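Local coordinates for free methionine-R-sulfoxide reductase (Saccharomyces cerevisiae, PDB 1F5M), which catalyses the thioredoxin-dependent, reversible reduction of the R-enantiomer of free methionine sulfoxide to methionine and takes part in protection against oxidative stress, at residues H12-L25 / S50-V62. Residues are numbered along the deposited sequence; the frame is centred on the assembly and turned at random.
Sequences HVNYSSNLNKEEIL and SSLIWHAYKSLAV
Val-13 and His-55 cross at about a right angle, the valine laying CG1 over one face of the imidazole while CD1 of Trp-54 covers the opposite face and C of Ser-51 lies in plane at the ring edge. In this GAF domain the contact joins the N-terminal arm and the start of helix 21-36 to the C-terminal half of helix 42-59; the short segments 21-25 and 50-59 run nearly antiparallel, at 166°, with axes 10.3 Å apart. CG2 of Val-13 lies 3.5 Å from CB of His-55. The ring of Tyr-15 meets the helix by its edge: CE1 is 3.4 Å from Ser-59 OG, CA of Ala-56 sits close to the ring plane near the hydroxyl, and His-12 O lies in plane at the edge. Chi1 of 46° sets CG of Tyr-15 between its backbone N and carbonyl carbon, and from there the ring carries OH to a water, 2.5 Å away in the ring plane, that donates to Leu-52 O at 2.9 Å. Ile-24 packs CG2 against CB of Ala-56 at 3.8 Å and slides past Leu-60, whose CD1 also packs against CA and CB of Lys-21. Farther out, Lys-21 NZ forms a salt bridge with Asp-162, which also takes a hydrogen bond with Tyr-57 OH, tying both helices to the start of helix 160-176. On the Val-13 side lies the dimer interface, where Lys-88 of the second subunit packs on Val-13 and Gly-87 of that subunit on His-55. With an alanine in place of His-55, CG1 of Val-13 would probably lose the ring face it covers, leaving a gap between the arm and the helix. Where helix 42-59 ends in a Schellman motif at Ala-61, Ala-56 O accepts from both Leu-60 N and Ser-59 OG, the hydroxyl 3.0 Å away and tilted 27° from the carbonyl plane.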
loop_
_atom_site.group_PDB
_atom_site.type_symbol
_atom_site.label_atom_id
_atom_site.label_comp_id
_atom_site.label_asym_id
_atom_site.label_seq_id
_atom_site.Cartn_x
_atom_site.Cartn_y
_atom_site.Cartn_z
ATOM N N HIS B 12 -2.458 -14.436 6.357
ATOM C CA HIS B 12 -1.893 -14.860 5.095
ATOM C C HIS B 12 -0.420 -14.529 5.048
ATOM O O HIS B 12 0.341 -15.038 4.211
ATOM C CB HIS B 12 -2.582 -14.130 3.955
ATOM C CG HIS B 12 -3.944 -14.652 3.670
ATOM N ND1 HIS B 12 -4.160 -15.816 2.962
ATOM C CD2 HIS B 12 -5.163 -14.191 4.028
ATOM C CE1 HIS B 12 -5.456 -16.041 2.888
ATOM N NE2 HIS B 12 -6.085 -15.070 3.527
ATOM N N VAL B 13 -0.009 -13.663 5.958
ATOM C CA VAL B 13 1.359 -13.199 5.985
ATOM C C VAL B 13 2.054 -13.670 7.272
ATOM O O VAL B 13 3.170 -13.258 7.592
ATOM C CB VAL B 13 1.293 -11.637 5.804
ATOM C CG1 VAL B 13 2.217 -10.939 6.711
ATOM C CG2 VAL B 13 1.492 -11.283 4.333
ATOM N N ASN B 14 1.384 -14.562 8.005
ATOM C CA ASN B 14 1.944 -15.091 9.244
ATOM C C ASN B 14 2.269 -16.557 9.029
ATOM O O ASN B 14 1.377 -17.411 9.077
ATOM C CB ASN B 14 0.946 -14.968 10.414
ATOM C CG ASN B 14 0.685 -13.522 10.819
ATOM O OD1 ASN B 14 1.588 -12.677 10.785
ATOM N ND2 ASN B 14 -0.531 -13.242 11.253
ATOM N N TYR B 15 3.528 -16.847 8.747
ATOM C CA TYR B 15 3.969 -18.224 8.569
ATOM C C TYR B 15 5.442 -18.278 8.910
ATOM O O TYR B 15 6.110 -17.248 8.958
ATOM C CB TYR B 15 3.728 -18.688 7.148
ATOM C CG TYR B 15 4.172 -17.694 6.121
ATOM C CD1 TYR B 15 5.492 -17.666 5.662
ATOM C CD2 TYR B 15 3.260 -16.780 5.585
ATOM C CE1 TYR B 15 5.885 -16.751 4.691
ATOM C CE2 TYR B 15 3.645 -15.863 4.622
ATOM C CZ TYR B 15 4.951 -15.853 4.185
ATOM O OH TYR B 15 5.307 -14.902 3.290
ATOM N N SER B 16 5.948 -19.478 9.147
ATOM C CA SER B 16 7.337 -19.620 9.542
ATOM C C SER B 16 8.280 -19.339 8.406
ATOM O O SER B 16 7.960 -19.579 7.246
ATOM C CB SER B 16 7.617 -21.026 10.083
ATOM O OG SER B 16 8.451 -21.726 9.175
ATOM N N SER B 17 9.443 -18.813 8.760
ATOM C CA SER B 17 10.484 -18.513 7.783
ATOM C C SER B 17 11.276 -19.782 7.494
ATOM O O SER B 17 12.251 -19.740 6.728
ATOM C CB SER B 17 11.412 -17.422 8.322
ATOM O OG SER B 17 11.972 -17.810 9.583
ATOM N N ASN B 18 10.859 -20.908 8.094
ATOM C CA ASN B 18 11.528 -22.201 7.879
ATOM C C ASN B 18 10.930 -22.934 6.707
ATOM O O ASN B 18 11.353 -24.033 6.385
ATOM C CB ASN B 18 11.452 -23.134 9.098
ATOM C CG ASN B 18 12.334 -22.684 10.245
ATOM O OD1 ASN B 18 13.430 -22.152 10.033
ATOM N ND2 ASN B 18 11.871 -22.919 11.476
ATOM N N LEU B 19 9.911 -22.351 6.091
ATOM C CA LEU B 19 9.332 -22.961 4.893
ATOM C C LEU B 19 10.359 -22.635 3.812
ATOM O O LEU B 19 11.037 -21.601 3.908
ATOM C CB LEU B 19 8.019 -22.294 4.513
ATOM C CG LEU B 19 6.876 -22.291 5.530
ATOM C CD1 LEU B 19 5.726 -21.462 4.957
ATOM C CD2 LEU B 19 6.446 -23.736 5.825
ATOM N N ASN B 20 10.495 -23.503 2.808
ATOM C CA ASN B 20 11.439 -23.240 1.723
ATOM C C ASN B 20 10.775 -22.325 0.693
ATOM O O ASN B 20 9.553 -22.245 0.628
ATOM C CB ASN B 20 11.857 -24.546 1.064
ATOM C CG ASN B 20 10.672 -25.359 0.548
ATOM O OD1 ASN B 20 10.552 -26.546 0.861
ATOM N ND2 ASN B 20 9.807 -24.736 -0.247
ATOM N N LYS B 21 11.580 -21.654 -0.122
ATOM C CA LYS B 21 11.069 -20.717 -1.103
ATOM C C LYS B 21 9.901 -21.203 -1.996
ATOM O O LYS B 21 8.936 -20.462 -2.210
ATOM C CB LYS B 21 12.236 -20.196 -1.961
ATOM C CG LYS B 21 11.859 -19.047 -2.904
ATOM C CD LYS B 21 13.093 -18.435 -3.506
ATOM C CE LYS B 21 12.764 -17.193 -4.314
ATOM N NZ LYS B 21 14.022 -16.526 -4.793
ATOM N N GLU B 22 9.960 -22.433 -2.512
ATOM C CA GLU B 22 8.854 -22.901 -3.343
ATOM C C GLU B 22 7.552 -22.919 -2.555
ATOM O O GLU B 22 6.510 -22.535 -3.076
ATOM C CB GLU B 22 9.146 -24.296 -3.924
ATOM C CG GLU B 22 10.525 -24.392 -4.649
ATOM C CD GLU B 22 10.832 -23.202 -5.602
ATOM O OE1 GLU B 22 10.118 -23.072 -6.632
ATOM O OE2 GLU B 22 11.791 -22.413 -5.325
ATOM N N GLU B 23 7.606 -23.362 -1.304
ATOM C CA GLU B 23 6.395 -23.415 -0.458
ATOM C C GLU B 23 5.811 -22.022 -0.237
ATOM O O GLU B 23 4.597 -21.813 -0.336
ATOM C CB GLU B 23 6.701 -23.980 0.937
ATOM C CG GLU B 23 7.077 -25.437 1.009
ATOM C CD GLU B 23 7.162 -25.925 2.456
ATOM O OE1 GLU B 23 7.983 -25.371 3.233
ATOM O OE2 GLU B 23 6.401 -26.863 2.820
ATOM N N ILE B 24 6.691 -21.083 0.117
ATOM C CA ILE B 24 6.299 -19.712 0.387
ATOM C C ILE B 24 5.643 -19.051 -0.829
ATOM O O ILE B 24 4.611 -18.401 -0.725
ATOM C CB ILE B 24 7.534 -18.897 0.844
ATOM C CG1 ILE B 24 8.019 -19.437 2.191
ATOM C CG2 ILE B 24 7.202 -17.416 0.924
ATOM C CD1 ILE B 24 9.210 -18.693 2.740
ATOM N N LEU B 25 6.218 -19.232 -1.995
ATOM C CA LEU B 25 5.657 -18.600 -3.175
ATOM C C LEU B 25 4.387 -19.294 -3.631
ATOM O O LEU B 25 3.455 -18.656 -4.180
ATOM C CB LEU B 25 6.707 -18.588 -4.299
ATOM C CG LEU B 25 8.019 -17.876 -3.918
ATOM C CD1 LEU B 25 8.961 -17.808 -5.114
ATOM C CD2 LEU B 25 7.700 -16.487 -3.422
ATOM N N SER B 50 0.437 -6.427 -2.633
ATOM C CA SER B 50 1.704 -5.817 -2.250
ATOM C C SER B 50 2.126 -6.323 -0.864
ATOM O O SER B 50 3.296 -6.566 -0.616
ATOM C CB SER B 50 1.609 -4.272 -2.284
ATOM O OG SER B 50 0.826 -3.770 -1.215
ATOM N N SER B 51 1.174 -6.519 0.047
ATOM C CA SER B 51 1.528 -7.015 1.371
ATOM C C SER B 51 2.031 -8.494 1.338
ATOM O O SER B 51 2.935 -8.884 2.080
ATOM C CB SER B 51 0.302 -6.897 2.263
ATOM O OG SER B 51 0.599 -7.347 3.537
ATOM N N LEU B 52 1.439 -9.307 0.473
ATOM C CA LEU B 52 1.793 -10.722 0.314
ATOM C C LEU B 52 3.258 -10.781 -0.171
ATOM O O LEU B 52 4.116 -11.448 0.450
ATOM C CB LEU B 52 0.866 -11.398 -0.742
ATOM C CG LEU B 52 -0.549 -11.766 -0.253
ATOM C CD1 LEU B 52 -1.409 -12.416 -1.375
ATOM C CD2 LEU B 52 -0.390 -12.748 0.940
ATOM N N ILE B 53 3.556 -9.999 -1.200
ATOM C CA ILE B 53 4.904 -9.992 -1.799
ATOM C C ILE B 53 5.952 -9.520 -0.795
ATOM O O ILE B 53 6.979 -10.158 -0.616
ATOM C CB ILE B 53 4.930 -9.087 -3.033
ATOM C CG1 ILE B 53 3.993 -9.675 -4.098
ATOM C CG2 ILE B 53 6.370 -8.930 -3.571
ATOM C CD1 ILE B 53 3.684 -8.716 -5.204
ATOM N N TRP B 54 5.628 -8.445 -0.079
ATOM C CA TRP B 54 6.536 -7.848 0.878
ATOM C C TRP B 54 6.940 -8.881 1.942
ATOM O O TRP B 54 8.122 -9.105 2.189
ATOM C CB TRP B 54 5.854 -6.628 1.590
ATOM C CG TRP B 54 6.734 -6.094 2.728
ATOM C CD1 TRP B 54 6.865 -6.617 3.981
ATOM C CD2 TRP B 54 7.668 -5.033 2.637
ATOM N NE1 TRP B 54 7.828 -5.946 4.679
ATOM C CE2 TRP B 54 8.342 -4.958 3.880
ATOM C CE3 TRP B 54 8.023 -4.131 1.613
ATOM C CZ2 TRP B 54 9.350 -4.009 4.143
ATOM C CZ3 TRP B 54 9.029 -3.185 1.870
ATOM C CH2 TRP B 54 9.680 -3.132 3.135
ATOM N N HIS B 55 5.939 -9.479 2.598
ATOM C CA HIS B 55 6.198 -10.444 3.644
ATOM C C HIS B 55 6.861 -11.720 3.161
ATOM O O HIS B 55 7.670 -12.297 3.892
ATOM C CB HIS B 55 4.906 -10.740 4.388
ATOM C CG HIS B 55 4.422 -9.573 5.195
ATOM N ND1 HIS B 55 4.947 -9.253 6.438
ATOM C CD2 HIS B 55 3.568 -8.574 4.879
ATOM C CE1 HIS B 55 4.441 -8.103 6.843
ATOM N NE2 HIS B 55 3.605 -7.666 5.909
ATOM N N ALA B 56 6.505 -12.182 1.978
ATOM C CA ALA B 56 7.162 -13.381 1.431
ATOM C C ALA B 56 8.670 -13.133 1.309
ATOM O O ALA B 56 9.503 -13.952 1.763
ATOM C CB ALA B 56 6.610 -13.732 0.058
ATOM N N TYR B 57 9.041 -12.026 0.685
ATOM C CA TYR B 57 10.468 -11.771 0.530
ATOM C C TYR B 57 11.184 -11.507 1.836
ATOM O O TYR B 57 12.367 -11.842 1.960
ATOM C CB TYR B 57 10.723 -10.641 -0.475
ATOM C CG TYR B 57 10.649 -11.198 -1.866
ATOM C CD1 TYR B 57 9.432 -11.265 -2.538
ATOM C CD2 TYR B 57 11.765 -11.832 -2.439
ATOM C CE1 TYR B 57 9.309 -11.965 -3.736
ATOM C CE2 TYR B 57 11.653 -12.534 -3.637
ATOM C CZ TYR B 57 10.422 -12.604 -4.275
ATOM O OH TYR B 57 10.241 -13.371 -5.399
ATOM N N LYS B 58 10.482 -10.939 2.820
ATOM C CA LYS B 58 11.109 -10.676 4.108
ATOM C C LYS B 58 11.436 -12.015 4.742
ATOM O O LYS B 58 12.498 -12.171 5.337
ATOM C CB LYS B 58 10.165 -9.879 5.061
ATOM C CG LYS B 58 10.266 -8.341 4.923
ATOM C CD LYS B 58 11.737 -7.916 4.985
ATOM C CE LYS B 58 11.993 -6.404 4.966
ATOM N NZ LYS B 58 13.440 -6.073 4.508
ATOM N N SER B 59 10.530 -12.988 4.622
ATOM C CA SER B 59 10.780 -14.279 5.246
ATOM C C SER B 59 11.824 -15.081 4.474
ATOM O O SER B 59 12.517 -15.894 5.079
ATOM C CB SER B 59 9.484 -15.075 5.428
ATOM O OG SER B 59 9.071 -15.647 4.225
ATOM N N LEU B 60 11.955 -14.843 3.167
ATOM C CA LEU B 60 12.990 -15.528 2.353
ATOM C C LEU B 60 14.342 -14.881 2.640
ATOM O O LEU B 60 15.371 -15.225 2.029
ATOM C CB LEU B 60 12.711 -15.376 0.858
ATOM C CG LEU B 60 11.909 -16.418 0.075
ATOM C CD1 LEU B 60 11.565 -17.613 0.918
ATOM C CD2 LEU B 60 10.686 -15.768 -0.478
ATOM N N ALA B 61 14.322 -13.900 3.532
ATOM C CA ALA B 61 15.523 -13.204 3.946
ATOM C C ALA B 61 16.229 -12.417 2.829
ATOM O O ALA B 61 17.460 -12.369 2.767
ATOM C CB ALA B 61 16.508 -14.211 4.628
ATOM N N VAL B 62 15.434 -11.846 1.930
ATOM C CA VAL B 62 15.918 -10.990 0.880
ATOM C C VAL B 62 15.648 -9.619 1.531
ATOM O O VAL B 62 14.515 -9.346 2.002
ATOM C CB VAL B 62 15.077 -11.163 -0.409
ATOM C CG1 VAL B 62 15.508 -10.137 -1.445
ATOM C CG2 VAL B 62 15.312 -12.580 -1.005
HETATM O O HOH W 1 3.439 -13.775 2.020
#